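Local coordinates for peptide synthase (Silicibacter pomeroyi DSS-3, PDB 2QTP), which is of unknown function but, as a DUF1185 (amino-acid synthesis) family member with a variant Bacillus chorismate mutase fold, may take part in amino-acid metabolism, at residues K29-A34 / D148-R153; L131-G136 / M164-V169. One frame throughout, in Å; residues are numbered along the deposited sequence.

Contact 1. Residues K29-A34 / D148-R153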
loop_
_atom_site.group_PDB
_atom_site.type_symbol
_atom_site.label_atom_id
_atom_site.label_comp_id
_atom_site.label_asym_id
_atom_site.label_seq_id
_atom_site.Cartn_x
_atom_site.Cartn_y
_atom_site.Cartn_z
ATOM N N LYS A 29 -8.423 -7.426 -8.141
ATOM C CA LYS A 29 -7.382 -6.572 -7.594
ATOM C C LYS A 29 -7.343 -6.817 -6.093
ATOM O O LYS A 29 -8.391 -7.013 -5.456
ATOM C CB LYS A 29 -7.698 -5.090 -7.808
ATOM C CG LYS A 29 -8.104 -4.689 -9.198
ATOM C CD LYS A 29 -8.301 -3.183 -9.215
ATOM C CE LYS A 29 -8.560 -2.633 -10.600
ATOM N NZ LYS A 29 -8.865 -1.189 -10.457
ATOM N N ALA A 30 -6.154 -6.790 -5.515
ATOM C CA ALA A 30 -6.030 -6.914 -4.067
ATOM C C ALA A 30 -5.066 -5.859 -3.602
ATOM O O ALA A 30 -4.140 -5.487 -4.341
ATOM C CB ALA A 30 -5.551 -8.310 -3.665
ATOM N N VAL A 31 -5.277 -5.369 -2.387
ATOM C CA VAL A 31 -4.360 -4.426 -1.759
ATOM C C VAL A 31 -4.270 -4.770 -0.262
ATOM O O VAL A 31 -5.277 -5.072 0.360
ATOM C CB VAL A 31 -4.753 -2.915 -2.010
ATOM C CG1 VAL A 31 -6.171 -2.639 -1.741
ATOM C CG2 VAL A 31 -3.860 -1.959 -1.178
ATOM N N ALA A 32 -3.053 -4.823 0.263
ATOM C CA ALA A 32 -2.794 -5.085 1.682
ATOM C C ALA A 32 -2.180 -3.793 2.262
ATOM O O ALA A 32 -1.299 -3.185 1.643
ATOM C CB ALA A 32 -1.848 -6.311 1.868
ATOM N N VAL A 33 -2.678 -3.390 3.429
ATOM C CA VAL A 33 -2.318 -2.140 4.090
ATOM C C VAL A 33 -1.883 -2.409 5.542
ATOM O O VAL A 33 -2.498 -3.243 6.240
ATOM C CB VAL A 33 -3.537 -1.167 4.112
ATOM C CG1 VAL A 33 -3.181 0.103 4.787
ATOM C CG2 VAL A 33 -4.000 -0.909 2.707
ATOM N N ALA A 34 -0.812 -1.732 5.970
ATOM C CA ALA A 34 -0.324 -1.790 7.372
ATOM C C ALA A 34 -0.279 -0.390 7.922
ATOM O O ALA A 34 0.077 0.556 7.214
ATOM C CB ALA A 34 1.050 -2.442 7.489
ATOM N N ASP A 148 -3.526 2.593 -13.839
ATOM C CA ASP A 148 -4.791 2.206 -13.219
ATOM C C ASP A 148 -4.531 2.356 -11.702
ATOM O O ASP A 148 -3.449 2.832 -11.299
ATOM C CB ASP A 148 -5.150 0.758 -13.610
ATOM C CG ASP A 148 -6.536 0.328 -13.119
ATOM O OD1 ASP A 148 -7.368 1.217 -12.805
ATOM O OD2 ASP A 148 -6.791 -0.899 -13.045
ATOM N N GLY A 149 -5.487 1.976 -10.861
ATOM C CA GLY A 149 -5.267 2.060 -9.431
ATOM C C GLY A 149 -6.349 1.460 -8.567
ATOM O O GLY A 149 -7.388 1.002 -9.050
ATOM N N ILE A 150 -6.092 1.431 -7.270
ATOM C CA ILE A 150 -7.106 1.001 -6.335
ATOM C C ILE A 150 -7.053 1.937 -5.129
ATOM O O ILE A 150 -5.975 2.313 -4.670
ATOM C CB ILE A 150 -6.963 -0.521 -5.972
ATOM C CG1 ILE A 150 -8.035 -0.946 -4.930
ATOM C CG2 ILE A 150 -5.517 -0.849 -5.512
ATOM C CD1 ILE A 150 -8.380 -2.499 -4.913
ATOM N N GLU A 151 -8.215 2.337 -4.642
ATOM C CA GLU A 151 -8.318 3.223 -3.499
ATOM C C GLU A 151 -8.419 2.433 -2.237
ATOM O O GLU A 151 -9.118 1.415 -2.174
ATOM C CB GLU A 151 -9.520 4.134 -3.663
ATOM C CG GLU A 151 -9.333 5.053 -4.842
ATOM C CD GLU A 151 -10.445 6.042 -5.058
ATOM O OE1 GLU A 151 -11.439 5.982 -4.364
ATOM O OE2 GLU A 151 -10.328 6.908 -5.933
ATOM N N VAL A 152 -7.725 2.893 -1.209
ATOM C CA VAL A 152 -7.833 2.295 0.106
ATOM C C VAL A 152 -8.016 3.383 1.139
ATOM O O VAL A 152 -7.573 4.520 0.957
ATOM C CB VAL A 152 -6.574 1.444 0.503
ATOM C CG1 VAL A 152 -6.281 0.405 -0.525
ATOM C CG2 VAL A 152 -5.342 2.293 0.684
ATOM N N ARG A 153 -8.724 3.042 2.211
ATOM C CA ARG A 153 -8.787 3.910 3.378
ATOM C C ARG A 153 -9.053 3.117 4.606
ATOM O O ARG A 153 -9.500 2.005 4.516
ATOM C CB ARG A 153 -9.790 5.033 3.237
ATOM C CG ARG A 153 -11.202 4.648 3.198
ATOM C CD ARG A 153 -12.060 5.858 3.662
ATOM N NE ARG A 153 -13.081 5.269 4.462
ATOM C CZ ARG A 153 -13.542 5.721 5.604
ATOM N NH1 ARG A 153 -13.164 6.862 6.150
ATOM N NH2 ARG A 153 -14.459 4.995 6.183
#
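Strand 148-152 lies across the face of strand 29-34 with its axis 8.3 Å away and its direction turned by 47°, so the two strands meet mainly through side chains as layers stacked on each other. D148 begins the contact at the more open end. Its CG stands anti to the backbone N, and OD2 meets the ammonium of K29 tip to tip, a salt bridge of 3.3 Å between OD2 and K29 NZ whose hydrogen bond is weak. The other oxygen, OD1, weakly accepts the N-H of G149. G149 then offers its carbonyl: K29 NZ donates to G149 O at 3.0 Å, arriving above the carbonyl plane. K29 reaches D148 OD2 and G149 O because its chain is fully extended beyond CG. An alanine here, lacking the ammonium, would probably leave the D148 end of the small strand less firmly tied to the sheet. Next comes I150, with CG1 anti to the backbone N; it crosses V31 obliquely and puts CD1 between V31 CG1 and K29 CB, 3.9 Å from each. V152 packs hardest: its CG1 presses against V31 CG1 at 3.3 Å, closer than methyls normally pack, and V31 CG2 is nearly as close. The second methyl of V152, CG2, meets V33 CG2 at 4.0 Å. Strand 29-34 is itself flanked in its sheet by strands 5-15 and 162-171, while A30, A32 and A34 on its other face pack against helix 49-70; strand 148-152 therefore lies over the sheet face that looks away from that helix.

Contact 2. Residues L131-G136 / M164-V169; sequences LDVPLG and MVAVAV
Three large side chains of strand 131-135 come down on two alanines and a selenomethionine of strand 164-169, an apolar side-chain packing between strands whose axes pass 7.4 Å apart at 39°. L131 has CG anti to the backbone N, and chi2 turns CD1 aside so that CD2 runs on toward the other strand. M164 also has CG anti to its N and stays extended through chi2, then bends at chi3 (70°) so that its methyl, CE, comes to L131 tip to tip, 3.8 Å from L131 CB and almost as near CD2. V133 divides its branches: CG1, anti to the backbone N, rests 3.8 Å from A168 CB, whereas CG2, beside the N, rests on A166 CB. L135 starts off less directly, with CG anti to the carbonyl carbon; CD1 continues the extended chain (chi2 168°), while CD2 branches off to reach A168 CB at 3.7 Å. A168 CB is thus touched from directions roughly at right angles, and the two small methyls let the layers lie close. Strand 131-135 pairs antiparallel with strand 148-152, and L131 and V133 touch strand 79-86; M164, A166 and A168 touch V31 or V33 of strand 21-37, alongside in the main sheet.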
loop_
_atom_site.group_PDB
_atom_site.type_symbol
_atom_site.label_atom_id
_atom_site.label_comp_id
_atom_site.label_asym_id
_atom_site.label_seq_id
_atom_site.Cartn_x
_atom_site.Cartn_y
_atom_site.Cartn_z
ATOM N N LEU A 131 -6.260 6.824 -0.003
ATOM C CA LEU A 131 -4.931 6.741 -0.621
ATOM C C LEU A 131 -5.131 5.975 -1.918
ATOM O O LEU A 131 -5.693 4.877 -1.918
ATOM C CB LEU A 131 -3.938 5.975 0.295
ATOM C CG LEU A 131 -2.515 5.651 -0.147
ATOM C CD1 LEU A 131 -1.657 6.918 -0.373
ATOM C CD2 LEU A 131 -1.871 4.701 0.923
ATOM N N ASP A 132 -4.667 6.554 -3.012
ATOM C CA ASP A 132 -4.754 5.914 -4.295
ATOM C C ASP A 132 -3.475 5.116 -4.528
ATOM O O ASP A 132 -2.385 5.677 -4.507
ATOM C CB ASP A 132 -4.923 6.974 -5.364
ATOM C CG ASP A 132 -5.921 6.569 -6.450
ATOM O OD1 ASP A 132 -5.882 5.409 -6.987
ATOM O OD2 ASP A 132 -6.745 7.465 -6.771
ATOM N N VAL A 133 -3.597 3.800 -4.679
ATOM C CA VAL A 133 -2.434 2.949 -4.933
ATOM C C VAL A 133 -2.315 2.707 -6.452
ATOM O O VAL A 133 -3.184 2.126 -7.056
ATOM C CB VAL A 133 -2.523 1.620 -4.190
ATOM C CG1 VAL A 133 -1.156 0.884 -4.270
ATOM C CG2 VAL A 133 -2.975 1.853 -2.751
ATOM N N PRO A 134 -1.237 3.179 -7.069
ATOM C CA PRO A 134 -1.062 2.985 -8.500
ATOM C C PRO A 134 -0.811 1.511 -8.879
ATOM O O PRO A 134 -0.362 0.722 -8.052
ATOM C CB PRO A 134 0.150 3.860 -8.814
ATOM C CG PRO A 134 0.845 4.022 -7.561
ATOM C CD PRO A 134 -0.118 3.899 -6.458
ATOM N N LEU A 135 -1.151 1.135 -10.099
ATOM C CA LEU A 135 -0.950 -0.240 -10.570
ATOM C C LEU A 135 -0.290 -0.174 -11.943
ATOM O O LEU A 135 -0.911 0.247 -12.916
ATOM C CB LEU A 135 -2.274 -1.006 -10.661
ATOM C CG LEU A 135 -2.890 -1.541 -9.370
ATOM C CD1 LEU A 135 -4.337 -2.015 -9.617
ATOM C CD2 LEU A 135 -2.048 -2.663 -8.799
ATOM N N GLY A 136 0.969 -0.570 -12.012
ATOM C CA GLY A 136 1.686 -0.539 -13.264
ATOM C C GLY A 136 1.772 -1.949 -13.803
ATOM O O GLY A 136 2.134 -2.872 -13.061
HETATM N N MSE A 164 0.587 4.865 6.955
HETATM C CA MSE A 164 -0.269 3.837 6.363
HETATM C C MSE A 164 0.416 3.451 5.044
HETATM O O MSE A 164 0.596 4.277 4.154
HETATM C CB MSE A 164 -1.698 4.361 6.140
HETATM C CG MSE A 164 -2.673 3.321 5.750
HETATM SE SE MSE A 164 -4.474 3.853 5.544
HETATM C CE MSE A 164 -4.336 4.945 3.885
ATOM N N VAL A 165 0.870 2.212 4.960
ATOM C CA VAL A 165 1.616 1.720 3.800
ATOM C C VAL A 165 0.763 0.660 3.075
ATOM O O VAL A 165 0.191 -0.171 3.718
ATOM C CB VAL A 165 2.927 1.066 4.300
ATOM C CG1 VAL A 165 3.809 0.648 3.116
ATOM C CG2 VAL A 165 3.650 2.030 5.285
ATOM N N ALA A 166 0.732 0.684 1.752
ATOM C CA ALA A 166 -0.051 -0.223 0.943
ATOM C C ALA A 166 0.747 -0.837 -0.212
ATOM O O ALA A 166 1.587 -0.181 -0.837
ATOM C CB ALA A 166 -1.306 0.516 0.374
ATOM N N VAL A 167 0.469 -2.118 -0.476
ATOM C CA VAL A 167 0.957 -2.839 -1.660
ATOM C C VAL A 167 -0.262 -3.449 -2.374
ATOM O O VAL A 167 -1.142 -4.050 -1.730
ATOM C CB VAL A 167 1.961 -3.938 -1.268
ATOM C CG1 VAL A 167 2.268 -4.846 -2.455
ATOM C CG2 VAL A 167 3.265 -3.296 -0.634
ATOM N N ALA A 168 -0.326 -3.285 -3.694
ATOM C CA ALA A 168 -1.432 -3.800 -4.496
ATOM C C ALA A 168 -0.886 -4.681 -5.613
ATOM O O ALA A 168 0.243 -4.478 -6.070
ATOM C CB ALA A 168 -2.230 -2.650 -5.087
ATOM N N VAL A 169 -1.702 -5.651 -6.023
ATOM C CA VAL A 169 -1.422 -6.602 -7.082
ATOM C C VAL A 169 -2.750 -6.852 -7.814
ATOM O O VAL A 169 -3.818 -6.800 -7.197
ATOM C CB VAL A 169 -0.875 -7.953 -6.498
ATOM C CG1 VAL A 169 -0.488 -8.905 -7.609
ATOM C CG2 VAL A 169 0.350 -7.709 -5.593
#

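Both contacts stack the same two-stranded antiparallel sheet on the main mixed sheet: strands 131-135 and 148-152 form the small layer, strands 21-37 and 162-171 are neighbours in the large one. Contact 2 is core throughout, with every touching residue buried and apolar side chains meeting. Contact 1 shares that apolar character at its valines and I150, but its D148 end opens toward solvent, and there a charged pair and a backbone carbonyl take over. Their centres are 5 Å apart, and probable backbone hydrogen bonds, I150 O to V133 N and V152 O to L131 N, join them in the small layer. In the large one, V33 CG1 packs on M164 CG.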